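Local coordinates for MaoC-like dehydratase (Phytophthora Capsici, PDB 3KH8), which probably catalyses the reversible hydration of enoyl thioesters, as a hot dog-fold lyase of the MaoC-like and hydratase 2 family, at residues A121-R134 with N171-R184. Residues are numbered along the deposited sequence; the frame is centred on the assembly and turned at random.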
ATOM      1  N   ALA A 121       2.956  15.468 -24.117  1.00 53.14           N
ATOM      2  CA  ALA A 121       4.397  15.721 -24.039  1.00 52.18           C
ATOM      3  C   ALA A 121       4.714  17.120 -23.510  1.00 51.41           C
ATOM      4  O   ALA A 121       5.615  17.286 -22.683  1.00 51.45           O
ATOM      5  CB  ALA A 121       5.061  15.498 -25.395  1.00 52.30           C
ATOM      6  N   MET A 122       3.973  18.119 -23.988  1.00 50.25           N
ATOM      7  CA  MET A 122       4.186  19.507 -23.574  1.00 49.06           C
ATOM      8  C   MET A 122       3.268  19.926 -22.418  1.00 47.82           C
ATOM      9  O   MET A 122       3.229  21.100 -22.040  1.00 47.81           O
ATOM     10  CB  MET A 122       4.044  20.467 -24.766  1.00 49.36           C
ATOM     11  CG  MET A 122       4.969  20.156 -25.946  1.00 50.12           C
ATOM     12  SD  MET A 122       6.735  20.281 -25.581  1.00 52.00           S
ATOM     13  CE  MET A 122       7.033  22.019 -25.908  1.00 51.57           C
ATOM     14  N   ILE A 123       2.539  18.958 -21.863  1.00 46.18           N
ATOM     15  CA  ILE A 123       1.665  19.197 -20.712  1.00 44.55           C
ATOM     16  C   ILE A 123       2.323  18.747 -19.402  1.00 43.08           C
ATOM     17  O   ILE A 123       3.045  17.743 -19.365  1.00 43.11           O
ATOM     18  CB  ILE A 123       0.261  18.531 -20.889  1.00 44.71           C
ATOM     19  CG1 ILE A 123      -0.807  19.292 -20.093  1.00 44.86           C
ATOM     20  CG2 ILE A 123       0.283  17.053 -20.497  1.00 44.88           C
ATOM     21  CD1 ILE A 123      -2.238  18.984 -20.513  1.00 45.09           C
ATOM     22  N   LEU A 124       2.089  19.510 -18.338  1.00 40.93           N
ATOM     23  CA  LEU A 124       2.506  19.108 -16.996  1.00 38.88           C
ATOM     24  C   LEU A 124       1.516  19.570 -15.933  1.00 37.04           C
ATOM     25  O   LEU A 124       0.836  20.586 -16.102  1.00 36.81           O
ATOM     26  CB  LEU A 124       3.943  19.570 -16.673  1.00 39.14           C
ATOM     27  CG  LEU A 124       4.466  21.023 -16.618  1.00 39.77           C
ATOM     28  CD1 LEU A 124       4.394  21.756 -17.958  1.00 40.39           C
ATOM     29  CD2 LEU A 124       3.840  21.862 -15.496  1.00 39.98           C
ATOM     30  N   HIS A 125       1.429  18.804 -14.849  1.00 34.75           N
ATOM     31  CA  HIS A 125       0.612  19.177 -13.705  1.00 32.44           C
ATOM     32  C   HIS A 125       1.337  20.270 -12.927  1.00 30.95           C
ATOM     33  O   HIS A 125       2.296  20.006 -12.197  1.00 30.86           O
ATOM     34  CB  HIS A 125       0.312  17.955 -12.830  1.00 32.36           C
ATOM     35  CG  HIS A 125      -0.709  18.208 -11.763  1.00 31.36           C
ATOM     36  ND1 HIS A 125      -0.798  17.438 -10.624  1.00 30.36           N
ATOM     37  CD2 HIS A 125      -1.678  19.149 -11.656  1.00 30.57           C
ATOM     38  CE1 HIS A 125      -1.784  17.885  -9.867  1.00 30.19           C
ATOM     39  NE2 HIS A 125      -2.331  18.926 -10.469  1.00 29.84           N
ATOM     40  N   GLY A 126       0.876  21.503 -13.110  1.00 29.09           N
ATOM     41  CA  GLY A 126       1.568  22.675 -12.593  1.00 26.86           C
ATOM     42  C   GLY A 126       1.085  23.173 -11.248  1.00 25.37           C
ATOM     43  O   GLY A 126       1.880  23.681 -10.460  1.00 24.94           O
ATOM     44  N   GLU A 127      -0.217  23.033 -10.992  1.00 23.76           N
ATOM     45  CA  GLU A 127      -0.850  23.599  -9.802  1.00 22.27           C
ATOM     46  C   GLU A 127      -1.929  22.676  -9.236  1.00 21.11           C
ATOM     47  O   GLU A 127      -2.587  21.947  -9.981  1.00 20.67           O
ATOM     48  CB  GLU A 127      -1.472  24.964 -10.123  1.00 22.39           C
ATOM     49  CG  GLU A 127      -0.464  26.053 -10.495  1.00 23.09           C
ATOM     50  CD  GLU A 127      -1.101  27.395 -10.825  1.00 24.95           C
ATOM     51  OE1 GLU A 127      -2.338  27.535 -10.712  1.00 25.47           O
ATOM     52  OE2 GLU A 127      -0.352  28.322 -11.201  1.00 25.86           O
ATOM     53  N   GLN A 128      -2.109  22.724  -7.918  1.00 19.76           N
ATOM     54  CA  GLN A 128      -3.194  21.998  -7.263  1.00 18.77           C
ATOM     55  C   GLN A 128      -3.770  22.781  -6.090  1.00 18.39           C
ATOM     56  O   GLN A 128      -3.031  23.305  -5.256  1.00 17.80           O
ATOM     57  CB  GLN A 128      -2.732  20.614  -6.788  1.00 18.56           C
ATOM     58  CG  GLN A 128      -3.867  19.729  -6.252  1.00 17.82           C
ATOM     59  CD  GLN A 128      -4.862  19.349  -7.336  1.00 16.89           C
ATOM     60  OE1 GLN A 128      -4.475  18.888  -8.406  1.00 16.60           O
ATOM     61  NE2 GLN A 128      -6.145  19.556  -7.066  1.00 16.57           N
ATOM     62  N   SER A 129      -5.094  22.842  -6.039  1.00 17.90           N
ATOM     63  CA  SER A 129      -5.807  23.431  -4.921  1.00 18.11           C
ATOM     64  C   SER A 129      -6.814  22.424  -4.380  1.00 18.20           C
ATOM     65  O   SER A 129      -7.486  21.732  -5.152  1.00 17.65           O
ATOM     66  CB  SER A 129      -6.526  24.708  -5.357  1.00 17.95           C
ATOM     67  OG  SER A 129      -7.300  25.227  -4.296  1.00 19.63           O
ATOM     68  N   VAL A 130      -6.897  22.340  -3.053  1.00 18.37           N
ATOM     69  CA  VAL A 130      -7.857  21.477  -2.372  1.00 18.89           C
ATOM     70  C   VAL A 130      -8.558  22.269  -1.277  1.00 19.23           C
ATOM     71  O   VAL A 130      -7.909  22.813  -0.381  1.00 19.52           O
ATOM     72  CB  VAL A 130      -7.181  20.218  -1.764  1.00 18.80           C
ATOM     73  CG1 VAL A 130      -8.201  19.347  -1.042  1.00 18.55           C
ATOM     74  CG2 VAL A 130      -6.483  19.408  -2.846  1.00 18.57           C
ATOM     75  N   GLU A 131      -9.883  22.344  -1.368  1.00 19.57           N
ATOM     76  CA  GLU A 131     -10.697  22.983  -0.346  1.00 20.33           C
ATOM     77  C   GLU A 131     -11.642  21.957   0.270  1.00 20.41           C
ATOM     78  O   GLU A 131     -12.438  21.337  -0.438  1.00 20.19           O
ATOM     79  CB  GLU A 131     -11.491  24.155  -0.933  1.00 20.67           C
ATOM     80  CG  GLU A 131     -12.235  24.964   0.122  1.00 22.91           C
ATOM     81  CD  GLU A 131     -13.133  26.044  -0.460  1.00 26.41           C
ATOM     82  OE1 GLU A 131     -13.115  26.263  -1.696  1.00 27.75           O
ATOM     83  OE2 GLU A 131     -13.861  26.680   0.334  1.00 27.97           O
ATOM     84  N   ILE A 132     -11.549  21.784   1.588  1.00 20.69           N
ATOM     85  CA  ILE A 132     -12.349  20.780   2.285  1.00 21.14           C
ATOM     86  C   ILE A 132     -13.544  21.436   2.982  1.00 21.39           C
ATOM     87  O   ILE A 132     -13.378  22.205   3.931  1.00 21.41           O
ATOM     88  CB  ILE A 132     -11.502  19.959   3.298  1.00 21.09           C
ATOM     89  CG1 ILE A 132     -10.235  19.390   2.634  1.00 21.07           C
ATOM     90  CG2 ILE A 132     -12.343  18.848   3.948  1.00 21.23           C
ATOM     91  CD1 ILE A 132     -10.499  18.463   1.429  1.00 21.79           C
ATOM     92  N   LEU A 133     -14.740  21.132   2.487  1.00 21.63           N
ATOM     93  CA  LEU A 133     -15.979  21.620   3.087  1.00 22.14           C
ATOM     94  C   LEU A 133     -16.389  20.751   4.277  1.00 22.28           C
ATOM     95  O   LEU A 133     -16.826  21.262   5.308  1.00 22.40           O
ATOM     96  CB  LEU A 133     -17.109  21.675   2.047  1.00 22.38           C
ATOM     97  CG  LEU A 133     -17.093  22.691   0.889  1.00 23.08           C
ATOM     98  CD1 LEU A 133     -16.606  24.078   1.315  1.00 24.05           C
ATOM     99  CD2 LEU A 133     -16.313  22.184  -0.334  1.00 23.48           C
ATOM    100  N   ARG A 134     -16.252  19.435   4.116  1.00 22.20           N
ATOM    101  CA  ARG A 134     -16.522  18.464   5.174  1.00 22.26           C
ATOM    102  C   ARG A 134     -15.523  17.318   5.040  1.00 21.45           C
ATOM    103  O   ARG A 134     -15.278  16.853   3.930  1.00 21.50           O
ATOM    104  CB  ARG A 134     -17.943  17.900   5.053  1.00 22.64           C
ATOM    105  CG  ARG A 134     -19.055  18.855   5.468  1.00 24.73           C
ATOM    106  CD  ARG A 134     -20.403  18.142   5.612  1.00 27.42           C
ATOM    107  NE  ARG A 134     -21.023  17.827   4.324  1.00 28.66           N
ATOM    108  CZ  ARG A 134     -21.286  16.596   3.889  1.00 28.87           C
ATOM    109  NH1 ARG A 134     -20.986  15.539   4.633  1.00 29.43           N
ATOM    110  NH2 ARG A 134     -21.857  16.423   2.706  1.00 28.89           N
ATOM    111  N   ASN A 171     -25.839  14.934   1.461  1.00 31.34           N
ATOM    112  CA  ASN A 171     -25.837  15.993   2.473  1.00 31.26           C
ATOM    113  C   ASN A 171     -25.161  17.297   2.030  1.00 30.88           C
ATOM    114  O   ASN A 171     -25.033  18.237   2.819  1.00 31.06           O
ATOM    115  CB  ASN A 171     -25.217  15.481   3.774  1.00 31.58           C
ATOM    116  CG  ASN A 171     -26.140  14.540   4.526  1.00 32.50           C
ATOM    117  OD1 ASN A 171     -27.257  14.910   4.898  1.00 33.71           O
ATOM    118  ND2 ASN A 171     -25.676  13.319   4.764  1.00 32.97           N
ATOM    119  N   GLY A 172     -24.728  17.347   0.772  1.00 30.19           N
ATOM    120  CA  GLY A 172     -24.137  18.559   0.215  1.00 29.27           C
ATOM    121  C   GLY A 172     -22.663  18.434  -0.136  1.00 28.45           C
ATOM    122  O   GLY A 172     -22.121  17.331  -0.148  1.00 28.46           O
ATOM    123  N   PRO A 173     -22.005  19.575  -0.420  1.00 27.78           N
ATOM    124  CA  PRO A 173     -20.603  19.618  -0.857  1.00 27.07           C
ATOM    125  C   PRO A 173     -19.650  19.047   0.192  1.00 26.15           C
ATOM    126  O   PRO A 173     -19.865  19.238   1.389  1.00 25.99           O
ATOM    127  CB  PRO A 173     -20.338  21.120  -1.045  1.00 27.17           C
ATOM    128  CG  PRO A 173     -21.695  21.747  -1.186  1.00 27.64           C
ATOM    129  CD  PRO A 173     -22.583  20.926  -0.301  1.00 27.78           C
ATOM    130  N   VAL A 174     -18.617  18.334  -0.252  1.00 25.34           N
ATOM    131  CA  VAL A 174     -17.592  17.834   0.672  1.00 24.58           C
ATOM    132  C   VAL A 174     -16.196  18.388   0.354  1.00 23.92           C
ATOM    133  O   VAL A 174     -15.448  18.737   1.266  1.00 23.70           O
ATOM    134  CB  VAL A 174     -17.580  16.265   0.822  1.00 24.78           C
ATOM    135  CG1 VAL A 174     -18.993  15.711   1.013  1.00 24.81           C
ATOM    136  CG2 VAL A 174     -16.899  15.585  -0.352  1.00 25.08           C
ATOM    137  N   ALA A 175     -15.859  18.475  -0.935  1.00 23.22           N
ATOM    138  CA  ALA A 175     -14.551  18.985  -1.362  1.00 22.75           C
ATOM    139  C   ALA A 175     -14.583  19.647  -2.733  1.00 22.49           C
ATOM    140  O   ALA A 175     -15.328  19.233  -3.627  1.00 22.40           O
ATOM    141  CB  ALA A 175     -13.491  17.874  -1.332  1.00 22.65           C
ATOM    142  N   LYS A 176     -13.755  20.679  -2.884  1.00 22.18           N
ATOM    143  CA  LYS A 176     -13.566  21.353  -4.159  1.00 22.00           C
ATOM    144  C   LYS A 176     -12.084  21.320  -4.525  1.00 21.51           C
ATOM    145  O   LYS A 176     -11.229  21.766  -3.752  1.00 21.11           O
ATOM    146  CB  LYS A 176     -14.084  22.791  -4.078  1.00 22.12           C
ATOM    147  CG  LYS A 176     -13.980  23.586  -5.373  1.00 23.74           C
ATOM    148  CD  LYS A 176     -14.523  24.991  -5.172  1.00 26.05           C
ATOM    149  CE  LYS A 176     -14.152  25.892  -6.331  1.00 27.94           C
ATOM    150  NZ  LYS A 176     -14.433  27.323  -6.025  1.00 29.51           N
ATOM    151  N   LEU A 177     -11.793  20.772  -5.700  1.00 20.97           N
ATOM    152  CA  LEU A 177     -10.426  20.663  -6.192  1.00 20.86           C
ATOM    153  C   LEU A 177     -10.266  21.505  -7.447  1.00 20.84           C
ATOM    154  O   LEU A 177     -11.159  21.541  -8.291  1.00 20.35           O
ATOM    155  CB  LEU A 177     -10.072  19.207  -6.524  1.00 21.01           C
ATOM    156  CG  LEU A 177     -10.480  18.057  -5.593  1.00 21.44           C
ATOM    157  CD1 LEU A 177     -10.103  16.718  -6.223  1.00 22.47           C
ATOM    158  CD2 LEU A 177      -9.854  18.192  -4.221  1.00 22.63           C
ATOM    159  N   ILE A 178      -9.132  22.187  -7.561  1.00 20.86           N
ATOM    160  CA  ILE A 178      -8.760  22.832  -8.816  1.00 21.21           C
ATOM    161  C   ILE A 178      -7.365  22.376  -9.221  1.00 21.85           C
ATOM    162  O   ILE A 178      -6.391  22.573  -8.484  1.00 21.59           O
ATOM    163  CB  ILE A 178      -8.833  24.381  -8.747  1.00 21.08           C
ATOM    164  CG1 ILE A 178     -10.253  24.835  -8.387  1.00 20.80           C
ATOM    165  CG2 ILE A 178      -8.381  24.997 -10.083  1.00 20.20           C
ATOM    166  CD1 ILE A 178     -10.345  26.261  -7.867  1.00 21.74           C
ATOM    167  N   SER A 179      -7.294  21.748 -10.392  1.00 22.61           N
ATOM    168  CA  SER A 179      -6.045  21.261 -10.953  1.00 23.80           C
ATOM    169  C   SER A 179      -5.596  22.179 -12.082  1.00 24.85           C
ATOM    170  O   SER A 179      -6.384  22.507 -12.971  1.00 25.01           O
ATOM    171  CB  SER A 179      -6.228  19.836 -11.480  1.00 23.70           C
ATOM    172  OG  SER A 179      -5.047  19.367 -12.109  1.00 23.61           O
ATOM    173  N   GLY A 180      -4.331  22.589 -12.042  1.00 26.01           N
ATOM    174  CA  GLY A 180      -3.757  23.429 -13.087  1.00 27.85           C
ATOM    175  C   GLY A 180      -2.787  22.667 -13.969  1.00 29.37           C
ATOM    176  O   GLY A 180      -1.767  22.165 -13.491  1.00 29.08           O
ATOM    177  N   SER A 181      -3.118  22.565 -15.255  1.00 31.06           N
ATOM    178  CA  SER A 181      -2.226  21.960 -16.247  1.00 33.02           C
ATOM    179  C   SER A 181      -1.565  23.040 -17.090  1.00 34.37           C
ATOM    180  O   SER A 181      -2.223  23.986 -17.528  1.00 34.62           O
ATOM    181  CB  SER A 181      -2.982  20.984 -17.151  1.00 32.91           C
ATOM    182  OG  SER A 181      -3.358  19.816 -16.445  1.00 33.35           O
ATOM    183  N   PHE A 182      -0.262  22.900 -17.311  1.00 36.18           N
ATOM    184  CA  PHE A 182       0.476  23.854 -18.129  1.00 37.98           C
ATOM    185  C   PHE A 182       0.870  23.241 -19.467  1.00 39.05           C
ATOM    186  O   PHE A 182       1.480  22.175 -19.518  1.00 39.20           O
ATOM    187  CB  PHE A 182       1.706  24.384 -17.386  1.00 37.99           C
ATOM    188  CG  PHE A 182       2.361  25.567 -18.052  1.00 38.76           C
ATOM    189  CD1 PHE A 182       1.813  26.842 -17.932  1.00 39.53           C
ATOM    190  CD2 PHE A 182       3.531  25.408 -18.787  1.00 39.52           C
ATOM    191  CE1 PHE A 182       2.419  27.940 -18.543  1.00 39.85           C
ATOM    192  CE2 PHE A 182       4.145  26.498 -19.399  1.00 39.75           C
ATOM    193  CZ  PHE A 182       3.587  27.766 -19.274  1.00 40.29           C
ATOM    194  N   ILE A 183       0.492  23.922 -20.545  1.00 40.61           N
ATOM    195  CA  ILE A 183       0.847  23.512 -21.899  1.00 42.03           C
ATOM    196  C   ILE A 183       1.834  24.540 -22.449  1.00 43.02           C
ATOM    197  O   ILE A 183       1.435  25.621 -22.895  1.00 43.22           O
ATOM    198  CB  ILE A 183      -0.402  23.407 -22.811  1.00 41.97           C
ATOM    199  CG1 ILE A 183      -1.495  22.570 -22.135  1.00 42.01           C
ATOM    200  CG2 ILE A 183      -0.028  22.818 -24.174  1.00 42.23           C
ATOM    201  CD1 ILE A 183      -2.898  22.908 -22.583  1.00 41.86           C
ATOM    202  N   ARG A 184       3.122  24.206 -22.391  1.00 44.28           N
ATOM    203  CA  ARG A 184       4.178  25.121 -22.828  1.00 45.44           C
ATOM    204  C   ARG A 184       4.189  25.292 -24.345  1.00 45.94           C
ATOM    205  O   ARG A 184       4.048  24.320 -25.090  1.00 46.09           O
ATOM    206  CB  ARG A 184       5.554  24.685 -22.303  1.00 45.63           C
ATOM    207  CG  ARG A 184       5.950  23.243 -22.607  1.00 46.74           C
ATOM    208  CD  ARG A 184       7.186  22.829 -21.810  1.00 48.39           C
ATOM    209  NE  ARG A 184       7.599  21.453 -22.093  1.00 49.60           N
ATOM    210  CZ  ARG A 184       7.083  20.368 -21.516  1.00 50.18           C
ATOM    211  NH1 ARG A 184       7.533  19.165 -21.846  1.00 50.54           N
ATOM    212  NH2 ARG A 184       6.117  20.476 -20.614  1.00 50.53           N
TER
HETATM  213  O   HOH W   1      -9.858  24.091  -4.581  1.00 16.17           O
HETATM  214  O   HOH W   2     -14.054  28.609  -3.175  1.00 43.44           O
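An antiparallel pair of strands in the N-terminal hot dog half carries this contact, Ile-123 to Ile-132 running against Gly-172 to Arg-184 at 145° between their directions. The pairing is assigned from alternating hydrogen-bonded and non-hydrogen-bonded pairs, such as Glu-131 with Lys-176 and Val-130 with Leu-177. A classic beta bulge interrupts it: Gly-126 N and Glu-127 N both donate to Gly-180 O, at 2.8 and 3.1 Å, and the register slips by one residue. Gly-180 has no side chain where Glu-127 CB passes 4.0 Å from its CA.

On the face bearing Val-130 and Leu-177 the two side chains lie alongside, pointing the same way, with Leu-177 CD2 3.8 Å from both Val-130 CG1 and CG2. On that face too, the Gln-128 chain bends at chi2 (66°), bringing NE2 into a hydrogen bond with its neighbour Ser-129 O; Ile-178 N reaches this oxygen from the opposite side of the carbonyl plane. Water links the other face, joining Ser-129 OG to Lys-176 O and, through a second molecule, Glu-131 OE1 to Lys-176 NZ.

Arg-134 closes one end. Val-174 CG1 sits 3.4 Å from Arg-134 NH2, over one guanidinium face, and Asn-171 CB covers the opposite face. A weak bond joins NH2 to Gly-172 O, while the salt bridge to Asp-169 is the stronger polar tie. At the far end Met-122 crosses Arg-184 at about a right angle, its CE 3.7 Å from Arg-184 CG.

Strand 274-281 pairs with the other edge of 123-132, and helix 251-266 touches His-125 and Gln-128. This joins the two halves in one continuous antiparallel sheet, the arrangement characteristic of double hot dog hydratases.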